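Side-chain contacts in Dot/Icm T4SS effector (PDB 6VVE), which acts as a Legionella effector kinase that is activated by host inositol hexakisphosphate: residues A[160-165]-A[238-243]; A[184-189]-A[232-237]; A[242-245]-A[249-252]. One frame throughout, in Å; residues are numbered along the deposited sequence.

Contact 1. Residues A[160-165]-A[238-243]; sequences PKIEEF and FIYPPT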
loop_
_atom_site.group_PDB
_atom_site.type_symbol
_atom_site.label_atom_id
_atom_site.label_comp_id
_atom_site.label_asym_id
_atom_site.label_seq_id
_atom_site.Cartn_x
_atom_site.Cartn_y
_atom_site.Cartn_z
ATOM N N PRO A 160 11.159 -8.186 -12.919
ATOM C CA PRO A 160 10.040 -8.935 -12.317
ATOM C C PRO A 160 9.643 -8.422 -10.945
ATOM O O PRO A 160 8.457 -8.473 -10.599
ATOM C CB PRO A 160 10.577 -10.375 -12.250
ATOM C CG PRO A 160 11.649 -10.431 -13.307
ATOM C CD PRO A 160 12.277 -9.067 -13.319
ATOM N N LYS A 161 10.601 -7.933 -10.146
ATOM C CA LYS A 161 10.257 -7.365 -8.845
ATOM C C LYS A 161 9.266 -6.216 -8.994
ATOM O O LYS A 161 8.260 -6.140 -8.273
ATOM C CB LYS A 161 11.514 -6.878 -8.132
ATOM C CG LYS A 161 12.397 -7.967 -7.576
ATOM C CD LYS A 161 13.511 -7.381 -6.722
ATOM C CE LYS A 161 14.561 -8.427 -6.386
ATOM N NZ LYS A 161 15.668 -7.857 -5.578
ATOM N N ILE A 162 9.547 -5.301 -9.921
ATOM C CA ILE A 162 8.678 -4.147 -10.108
ATOM C C ILE A 162 7.359 -4.574 -10.739
ATOM O O ILE A 162 6.290 -4.091 -10.354
ATOM C CB ILE A 162 9.397 -3.073 -10.950
ATOM C CG1 ILE A 162 10.772 -2.763 -10.354
ATOM C CG2 ILE A 162 8.546 -1.816 -11.033
ATOM C CD1 ILE A 162 11.526 -1.661 -11.063
ATOM N N GLU A 163 7.413 -5.475 -11.718
ATOM C CA GLU A 163 6.191 -5.999 -12.321
ATOM C C GLU A 163 5.274 -6.592 -11.254
ATOM O O GLU A 163 4.080 -6.274 -11.198
ATOM C CB GLU A 163 6.534 -7.047 -13.384
ATOM C CG GLU A 163 7.518 -6.578 -14.449
ATOM C CD GLU A 163 6.902 -6.483 -15.838
ATOM O OE1 GLU A 163 5.818 -7.056 -16.066
ATOM O OE2 GLU A 163 7.508 -5.820 -16.706
ATOM N N GLU A 164 5.825 -7.439 -10.383
ATOM C CA GLU A 164 5.005 -8.088 -9.368
ATOM C C GLU A 164 4.424 -7.069 -8.395
ATOM O O GLU A 164 3.271 -7.195 -7.964
ATOM C CB GLU A 164 5.835 -9.136 -8.624
ATOM C CG GLU A 164 5.026 -9.997 -7.670
ATOM C CD GLU A 164 5.869 -11.035 -6.951
ATOM O OE1 GLU A 164 7.086 -11.112 -7.222
ATOM O OE2 GLU A 164 5.313 -11.773 -6.110
ATOM N N PHE A 165 5.199 -6.042 -8.041
ATOM C CA PHE A 165 4.660 -5.011 -7.165
ATOM C C PHE A 165 3.533 -4.239 -7.841
ATOM O O PHE A 165 2.502 -3.959 -7.221
ATOM C CB PHE A 165 5.752 -4.033 -6.739
ATOM C CG PHE A 165 5.214 -2.814 -6.045
ATOM C CD1 PHE A 165 4.925 -2.838 -4.692
ATOM C CD2 PHE A 165 4.955 -1.647 -6.767
ATOM C CE1 PHE A 165 4.417 -1.714 -4.059
ATOM C CE2 PHE A 165 4.439 -0.532 -6.145
ATOM C CZ PHE A 165 4.170 -0.559 -4.788
ATOM N N PHE A 238 6.053 5.097 -15.769
ATOM C CA PHE A 238 7.172 5.972 -15.435
ATOM C C PHE A 238 8.488 5.206 -15.471
ATOM O O PHE A 238 9.507 5.731 -15.936
ATOM C CB PHE A 238 6.969 6.598 -14.055
ATOM C CG PHE A 238 8.112 7.477 -13.621
ATOM C CD1 PHE A 238 8.265 8.748 -14.146
ATOM C CD2 PHE A 238 9.040 7.024 -12.692
ATOM C CE1 PHE A 238 9.320 9.560 -13.758
ATOM C CE2 PHE A 238 10.097 7.837 -12.295
ATOM C CZ PHE A 238 10.230 9.108 -12.832
ATOM N N ILE A 239 8.480 3.951 -14.993
ATOM C CA ILE A 239 9.713 3.171 -14.918
ATOM C C ILE A 239 10.007 2.500 -16.255
ATOM O O ILE A 239 11.167 2.404 -16.673
ATOM C CB ILE A 239 9.608 2.149 -13.774
ATOM C CG1 ILE A 239 9.327 2.864 -12.447
ATOM C CG2 ILE A 239 10.864 1.316 -13.671
ATOM C CD1 ILE A 239 9.107 1.922 -11.270
ATOM N N TYR A 240 8.981 1.974 -16.925
ATOM C CA TYR A 240 9.137 1.256 -18.195
ATOM C C TYR A 240 8.217 1.893 -19.223
ATOM O O TYR A 240 7.255 1.274 -19.688
ATOM C CB TYR A 240 8.824 -0.236 -18.042
ATOM C CG TYR A 240 9.651 -0.924 -16.989
ATOM C CD1 TYR A 240 11.028 -1.088 -17.151
ATOM C CD2 TYR A 240 9.064 -1.414 -15.829
ATOM C CE1 TYR A 240 11.791 -1.707 -16.184
ATOM C CE2 TYR A 240 9.820 -2.043 -14.854
ATOM C CZ TYR A 240 11.181 -2.190 -15.034
ATOM O OH TYR A 240 11.932 -2.805 -14.066
ATOM N N PRO A 241 8.493 3.133 -19.606
ATOM C CA PRO A 241 7.637 3.827 -20.588
ATOM C C PRO A 241 7.616 3.081 -21.911
ATOM O O PRO A 241 8.525 2.286 -22.199
ATOM C CB PRO A 241 8.307 5.202 -20.735
ATOM C CG PRO A 241 9.746 4.981 -20.289
ATOM C CD PRO A 241 9.649 3.956 -19.188
ATOM N N PRO A 242 6.597 3.303 -22.734
ATOM C CA PRO A 242 6.582 2.677 -24.062
ATOM C C PRO A 242 7.723 3.192 -24.930
ATOM O O PRO A 242 8.199 4.316 -24.774
ATOM C CB PRO A 242 5.222 3.087 -24.645
ATOM C CG PRO A 242 4.424 3.623 -23.484
ATOM C CD PRO A 242 5.429 4.166 -22.504
ATOM N N THR A 243 8.150 2.348 -25.865
ATOM C CA THR A 243 9.273 2.632 -26.747
ATOM C C THR A 243 8.849 2.421 -28.192
ATOM O O THR A 243 8.163 1.445 -28.511
ATOM C CB THR A 243 10.474 1.732 -26.410
ATOM O OG1 THR A 243 11.078 2.170 -25.187
ATOM C CG2 THR A 243 11.498 1.775 -27.514
#

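Contact 2. Residues A[184-189]-A[232-237]; sequences NNPYHI and WLYVYN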
loop_
_atom_site.group_PDB
_atom_site.type_symbol
_atom_site.label_atom_id
_atom_site.label_comp_id
_atom_site.label_asym_id
_atom_site.label_seq_id
_atom_site.Cartn_x
_atom_site.Cartn_y
_atom_site.Cartn_z
ATOM N N ASN A 184 0.562 10.428 -7.179
ATOM C CA ASN A 184 -0.679 11.174 -7.000
ATOM C C ASN A 184 -1.370 11.461 -8.327
ATOM O O ASN A 184 -2.599 11.565 -8.366
ATOM C CB ASN A 184 -0.406 12.485 -6.256
ATOM C CG ASN A 184 0.166 12.262 -4.870
ATOM O OD1 ASN A 184 0.048 11.179 -4.301
ATOM N ND2 ASN A 184 0.787 13.294 -4.316
ATOM N N ASN A 185 -0.607 11.595 -9.405
ATOM C CA ASN A 185 -1.139 11.882 -10.730
ATOM C C ASN A 185 -0.086 11.473 -11.754
ATOM O O ASN A 185 1.027 11.064 -11.387
ATOM C CB ASN A 185 -1.500 13.370 -10.874
ATOM C CG ASN A 185 -0.320 14.285 -10.600
ATOM O OD1 ASN A 185 0.598 14.374 -11.409
ATOM N ND2 ASN A 185 -0.337 14.962 -9.454
ATOM N N PRO A 186 -0.406 11.545 -13.049
ATOM C CA PRO A 186 0.565 11.084 -14.060
ATOM C C PRO A 186 1.866 11.878 -14.082
ATOM O O PRO A 186 2.858 11.396 -14.650
ATOM C CB PRO A 186 -0.194 11.245 -15.385
ATOM C CG PRO A 186 -1.647 11.195 -14.996
ATOM C CD PRO A 186 -1.721 11.857 -13.642
ATOM N N TYR A 187 1.901 13.066 -13.478
ATOM C CA TYR A 187 3.084 13.905 -13.493
ATOM C C TYR A 187 3.848 13.880 -12.179
ATOM O O TYR A 187 4.879 14.559 -12.066
ATOM C CB TYR A 187 2.696 15.348 -13.834
ATOM C CG TYR A 187 2.101 15.498 -15.213
ATOM C CD1 TYR A 187 2.914 15.604 -16.334
ATOM C CD2 TYR A 187 0.722 15.545 -15.395
ATOM C CE1 TYR A 187 2.373 15.739 -17.600
ATOM C CE2 TYR A 187 0.174 15.681 -16.657
ATOM C CZ TYR A 187 1.005 15.778 -17.754
ATOM O OH TYR A 187 0.468 15.913 -19.010
ATOM N N HIS A 188 3.372 13.129 -11.185
ATOM C CA HIS A 188 4.000 13.080 -9.872
ATOM C C HIS A 188 4.250 11.629 -9.493
ATOM O O HIS A 188 3.311 10.829 -9.435
ATOM C CB HIS A 188 3.131 13.758 -8.809
ATOM C CG HIS A 188 3.544 13.446 -7.404
ATOM N ND1 HIS A 188 3.222 12.258 -6.779
ATOM C CD2 HIS A 188 4.254 14.164 -6.502
ATOM C CE1 HIS A 188 3.715 12.261 -5.553
ATOM N NE2 HIS A 188 4.344 13.407 -5.360
ATOM N N ILE A 189 5.506 11.297 -9.231
ATOM C CA ILE A 189 5.895 9.999 -8.701
ATOM C C ILE A 189 6.855 10.248 -7.546
ATOM O O ILE A 189 7.690 11.159 -7.603
ATOM C CB ILE A 189 6.549 9.121 -9.785
ATOM C CG1 ILE A 189 6.729 7.691 -9.288
ATOM C CG2 ILE A 189 7.911 9.691 -10.183
ATOM C CD1 ILE A 189 5.460 6.898 -9.273
ATOM N N TRP A 232 -1.423 2.323 -10.254
ATOM C CA TRP A 232 -0.515 1.263 -10.681
ATOM C C TRP A 232 0.036 1.526 -12.078
ATOM O O TRP A 232 1.202 1.220 -12.365
ATOM C CB TRP A 232 -1.254 -0.080 -10.661
ATOM C CG TRP A 232 -2.389 -0.109 -11.635
ATOM C CD1 TRP A 232 -3.664 0.330 -11.420
ATOM C CD2 TRP A 232 -2.352 -0.592 -12.980
ATOM N NE1 TRP A 232 -4.424 0.154 -12.557
ATOM C CE2 TRP A 232 -3.637 -0.412 -13.527
ATOM C CE3 TRP A 232 -1.354 -1.145 -13.782
ATOM C CZ2 TRP A 232 -3.952 -0.789 -14.831
ATOM C CZ3 TRP A 232 -1.672 -1.522 -15.084
ATOM C CH2 TRP A 232 -2.955 -1.337 -15.591
ATOM N N LEU A 233 -0.790 2.088 -12.964
ATOM C CA LEU A 233 -0.355 2.325 -14.336
ATOM C C LEU A 233 0.689 3.426 -14.399
ATOM O O LEU A 233 1.642 3.338 -15.194
ATOM C CB LEU A 233 -1.560 2.676 -15.202
ATOM C CG LEU A 233 -1.330 2.877 -16.696
ATOM C CD1 LEU A 233 -0.933 1.575 -17.361
ATOM C CD2 LEU A 233 -2.588 3.463 -17.351
ATOM N N TYR A 234 0.530 4.472 -13.576
ATOM C CA TYR A 234 1.493 5.571 -13.589
ATOM C C TYR A 234 2.874 5.090 -13.153
ATOM O O TYR A 234 3.893 5.456 -13.756
ATOM C CB TYR A 234 1.038 6.699 -12.665
ATOM C CG TYR A 234 -0.380 7.186 -12.862
ATOM C CD1 TYR A 234 -1.066 6.964 -14.052
ATOM C CD2 TYR A 234 -1.024 7.904 -11.860
ATOM C CE1 TYR A 234 -2.360 7.408 -14.223
ATOM C CE2 TYR A 234 -2.316 8.372 -12.027
ATOM C CZ TYR A 234 -2.984 8.108 -13.201
ATOM O OH TYR A 234 -4.270 8.563 -13.346
ATOM N N VAL A 235 2.926 4.272 -12.098
ATOM C CA VAL A 235 4.203 3.760 -11.610
ATOM C C VAL A 235 4.896 2.948 -12.699
ATOM O O VAL A 235 6.085 3.147 -12.992
ATOM C CB VAL A 235 3.994 2.928 -10.331
ATOM C CG1 VAL A 235 5.308 2.319 -9.874
ATOM C CG2 VAL A 235 3.380 3.782 -9.228
ATOM N N TYR A 236 4.160 2.024 -13.322
ATOM C CA TYR A 236 4.784 1.143 -14.301
ATOM C C TYR A 236 5.294 1.921 -15.512
ATOM O O TYR A 236 6.418 1.704 -15.975
ATOM C CB TYR A 236 3.808 0.065 -14.752
ATOM C CG TYR A 236 4.480 -0.986 -15.601
ATOM C CD1 TYR A 236 5.182 -2.034 -15.014
ATOM C CD2 TYR A 236 4.418 -0.935 -16.988
ATOM C CE1 TYR A 236 5.805 -3.000 -15.788
ATOM C CE2 TYR A 236 5.029 -1.904 -17.767
ATOM C CZ TYR A 236 5.729 -2.925 -17.161
ATOM O OH TYR A 236 6.352 -3.883 -17.925
ATOM N N ASN A 237 4.466 2.823 -16.046
ATOM C CA ASN A 237 4.853 3.554 -17.252
ATOM C C ASN A 237 5.984 4.536 -16.979
ATOM O O ASN A 237 6.795 4.792 -17.867
ATOM C CB ASN A 237 3.647 4.287 -17.840
ATOM C CG ASN A 237 2.798 3.386 -18.715
ATOM O OD1 ASN A 237 2.897 3.423 -19.945
ATOM N ND2 ASN A 237 1.970 2.557 -18.089
#

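Contact 3. Residues A[242-245]-A[249-252]; sequences PTDE and RIDW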
loop_
_atom_site.group_PDB
_atom_site.type_symbol
_atom_site.label_atom_id
_atom_site.label_comp_id
_atom_site.label_asym_id
_atom_site.label_seq_id
_atom_site.Cartn_x
_atom_site.Cartn_y
_atom_site.Cartn_z
ATOM N N PRO A 242 6.597 3.303 -22.734
ATOM C CA PRO A 242 6.582 2.677 -24.062
ATOM C C PRO A 242 7.723 3.192 -24.930
ATOM O O PRO A 242 8.199 4.316 -24.774
ATOM C CB PRO A 242 5.222 3.087 -24.645
ATOM C CG PRO A 242 4.424 3.623 -23.484
ATOM C CD PRO A 242 5.429 4.166 -22.504
ATOM N N THR A 243 8.150 2.348 -25.865
ATOM C CA THR A 243 9.273 2.632 -26.747
ATOM C C THR A 243 8.849 2.421 -28.192
ATOM O O THR A 243 8.163 1.445 -28.511
ATOM C CB THR A 243 10.474 1.732 -26.410
ATOM O OG1 THR A 243 11.078 2.170 -25.187
ATOM C CG2 THR A 243 11.498 1.775 -27.514
ATOM N N ASP A 244 9.261 3.336 -29.062
ATOM C CA ASP A 244 8.914 3.275 -30.469
ATOM C C ASP A 244 10.074 2.678 -31.268
ATOM O O ASP A 244 11.055 2.178 -30.712
ATOM C CB ASP A 244 8.528 4.667 -30.982
ATOM C CG ASP A 244 9.703 5.631 -31.023
ATOM O OD1 ASP A 244 10.826 5.251 -30.622
ATOM O OD2 ASP A 244 9.498 6.781 -31.462
ATOM N N GLU A 245 9.967 2.744 -32.596
ATOM C CA GLU A 245 10.981 2.134 -33.451
ATOM C C GLU A 245 12.362 2.724 -33.196
ATOM O O GLU A 245 13.371 2.010 -33.262
ATOM C CB GLU A 245 10.593 2.306 -34.919
ATOM C CG GLU A 245 9.299 1.613 -35.304
ATOM C CD GLU A 245 8.932 1.831 -36.762
ATOM O OE1 GLU A 245 9.570 2.683 -37.421
ATOM O OE2 GLU A 245 8.004 1.147 -37.249
ATOM N N ARG A 249 11.430 7.111 -25.914
ATOM C CA ARG A 249 10.349 6.892 -24.970
ATOM C C ARG A 249 9.134 7.740 -25.328
ATOM O O ARG A 249 9.243 8.927 -25.641
ATOM C CB ARG A 249 10.824 7.215 -23.554
ATOM C CG ARG A 249 11.711 6.150 -22.917
ATOM C CD ARG A 249 12.972 5.902 -23.721
ATOM N NE ARG A 249 13.933 5.075 -22.994
ATOM C CZ ARG A 249 15.128 4.723 -23.466
ATOM N NH1 ARG A 249 15.514 5.115 -24.675
ATOM N NH2 ARG A 249 15.937 3.972 -22.728
ATOM N N ILE A 250 7.964 7.109 -25.280
ATOM C CA ILE A 250 6.701 7.753 -25.609
ATOM C C ILE A 250 6.137 8.403 -24.355
ATOM O O ILE A 250 6.204 7.836 -23.259
ATOM C CB ILE A 250 5.703 6.733 -26.200
ATOM C CG1 ILE A 250 6.260 6.132 -27.504
ATOM C CG2 ILE A 250 4.348 7.375 -26.438
ATOM C CD1 ILE A 250 6.674 7.154 -28.534
ATOM N N ASP A 251 5.557 9.592 -24.512
ATOM C CA ASP A 251 4.930 10.283 -23.388
ATOM C C ASP A 251 3.527 9.714 -23.213
ATOM O O ASP A 251 2.548 10.232 -23.755
ATOM C CB ASP A 251 4.893 11.789 -23.609
ATOM C CG ASP A 251 4.508 12.550 -22.330
ATOM O OD1 ASP A 251 4.201 11.874 -21.328
ATOM O OD2 ASP A 251 4.532 13.802 -22.332
ATOM N N TRP A 252 3.442 8.632 -22.437
ATOM C CA TRP A 252 2.167 7.996 -22.125
ATOM C C TRP A 252 1.174 8.940 -21.463
ATOM O O TRP A 252 -0.030 8.657 -21.458
ATOM C CB TRP A 252 2.417 6.810 -21.190
ATOM C CG TRP A 252 3.248 7.172 -19.984
ATOM C CD1 TRP A 252 4.603 7.223 -19.908
ATOM C CD2 TRP A 252 2.762 7.540 -18.686
ATOM N NE1 TRP A 252 4.998 7.605 -18.644
ATOM C CE2 TRP A 252 3.884 7.801 -17.877
ATOM C CE3 TRP A 252 1.483 7.679 -18.133
ATOM C CZ2 TRP A 252 3.770 8.177 -16.539
ATOM C CZ3 TRP A 252 1.373 8.051 -16.805
ATOM C CH2 TRP A 252 2.510 8.298 -16.028
#

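Contact 1. Residues A[160-165]-A[238-243]
I162 meets I239 and Y240 in a small apolar patch on the mostly helical C-terminal part of this kinase. The patch joins the start of helix 159-174 to the end of helix 231-239. I239 is the last residue of that helix, and Y240 is the first to leave helical geometry. I162 and I239 reach toward each other, tip to tip. I162 CG2 touches I239 CD1 at 3.8 Å, and I162 CD1 lies 4.0 Å from I239 CG2. The I239 chain is extended past CG1 (chi2 176°), which carries CD1 forward to I162. I239 also packs on its own neighbour: its CG2 sits 3.6 Å above the centre of the Y240 ring. I162 comes to that ring at a slant, with CG2 4.0 Å from Y240 CE2.

Polar bonds run outward from the patch. The Y240 hydroxyl donates to the K155 backbone carbonyl, K155 NZ in turn binds the I239 carbonyl, and S285 OG is hydrogen-bonded to the Y240 carbonyl. These bonds hold the helix exit, and the phenol bond should limit how far the ring can shift. The shortest approach across the two segments is that of I162 CD1 to Y240 OH, 3.2 Å.

Contact 2. Residues A[184-189]-A[232-237]
P186 sets CG over one face of the Y234 ring in a CH-pi contact. P186 CG lies 4.0 Å from the centroid of that ring, 21° off the ring normal and offset toward the rim. P186 CD lies beside it, 3.9 Å from Y234 CE2. The two side chains run alongside each other and point the same way. On the same side, at the CD2 corner, N185 C comes in at a slant, 3.7 Å from Y234 CD2. The Y234 hydroxyl is hydrogen-bonded to that of Y260, which should fix the position of the phenol's end.

The proline sits in a type I beta turn from N185 to H188, between strands 177-178 and 194-196. This place is consistent with the catalytic loop of protein kinases, and N193, further along, lines the ADP pocket. An Asx turn overlaps the first: N185 OD1 accepts from Y187 N at 2.8 Å, in the carbonyl plane and on a lone pair.

The second contact is aliphatic. I189 and V235 cross at about a right angle. The I189 chain bends at chi2 (76°), and its CD1 lies 3.7 Å from V235 CG2. Y227 of helix 219-229 packs on both P186 and Y234.

Contact 3. Residues A[242-245]-A[249-252]
P242 and I250 are joined by one straight backbone bond. I250 N donates to P242 O at 2.8 Å, with an N-H...O angle of 168°. The same oxygen also receives a CA-H...O contact from R249 CA at 3.4 Å, so two neighbouring residues converge on it. This is the tight part. Beside the bond, P242 CB meets I250 CB at 4.0 Å. The CD end of the proline ring comes to the indole at a slant: P242 CD lies 4.1 Å from W252 CD1, and the two side chains cross at about a right angle. P242 and W252 are both buried. W252 also packs on P186 and on Y234 and N237 of helix 231-239, and P242 touches N237 and S285.

The outer side is looser and more polar. T243 and R249 are exposed, and T243 OG1 comes no nearer to R249 CD than 4.4 Å. D244 CB touches I250 CD1 at 4.0 Å, where the two side chains again cross at about a right angle. I250 CG1 lies anti to its own carbonyl carbon, and a chi2 of -53° turns CD1 toward D244 CB. D244 OD1 accepts from H248 N, while OD2 stays beside I250 CD1. R249 has a long, weak ion pair with D247.

The whole is a short connection between helices 231-239 and 253-262. It is closed by a single antiparallel beta bridge, in which T243 and R249 form the non-hydrogen-bonded pair, flanked by the bond from I250 N to P242 O.

How the contacts relate
All three contacts lie on one side of the chain's centre and are tied to helix 231-239 or the loop after it. Contacts 1 and 2 have centres 11 Å apart. They are linked by a probable hydrogen bond between E163 OE2 and Y236 OH, 2.6 Å, and by packing of F238 on I189. Contact 3 shares P242 and T243 with contact 1, and P241 CG packs on R249 CG at 3.5 Å. W252 reaches contact 2, with its CH2 3.4 Å from P186 O. None of the touching residues lines the ADP pocket; the I189 side chain is about 11 Å from bound ADP. The centre of contact 3 lies about 28 Å from the chain's centre.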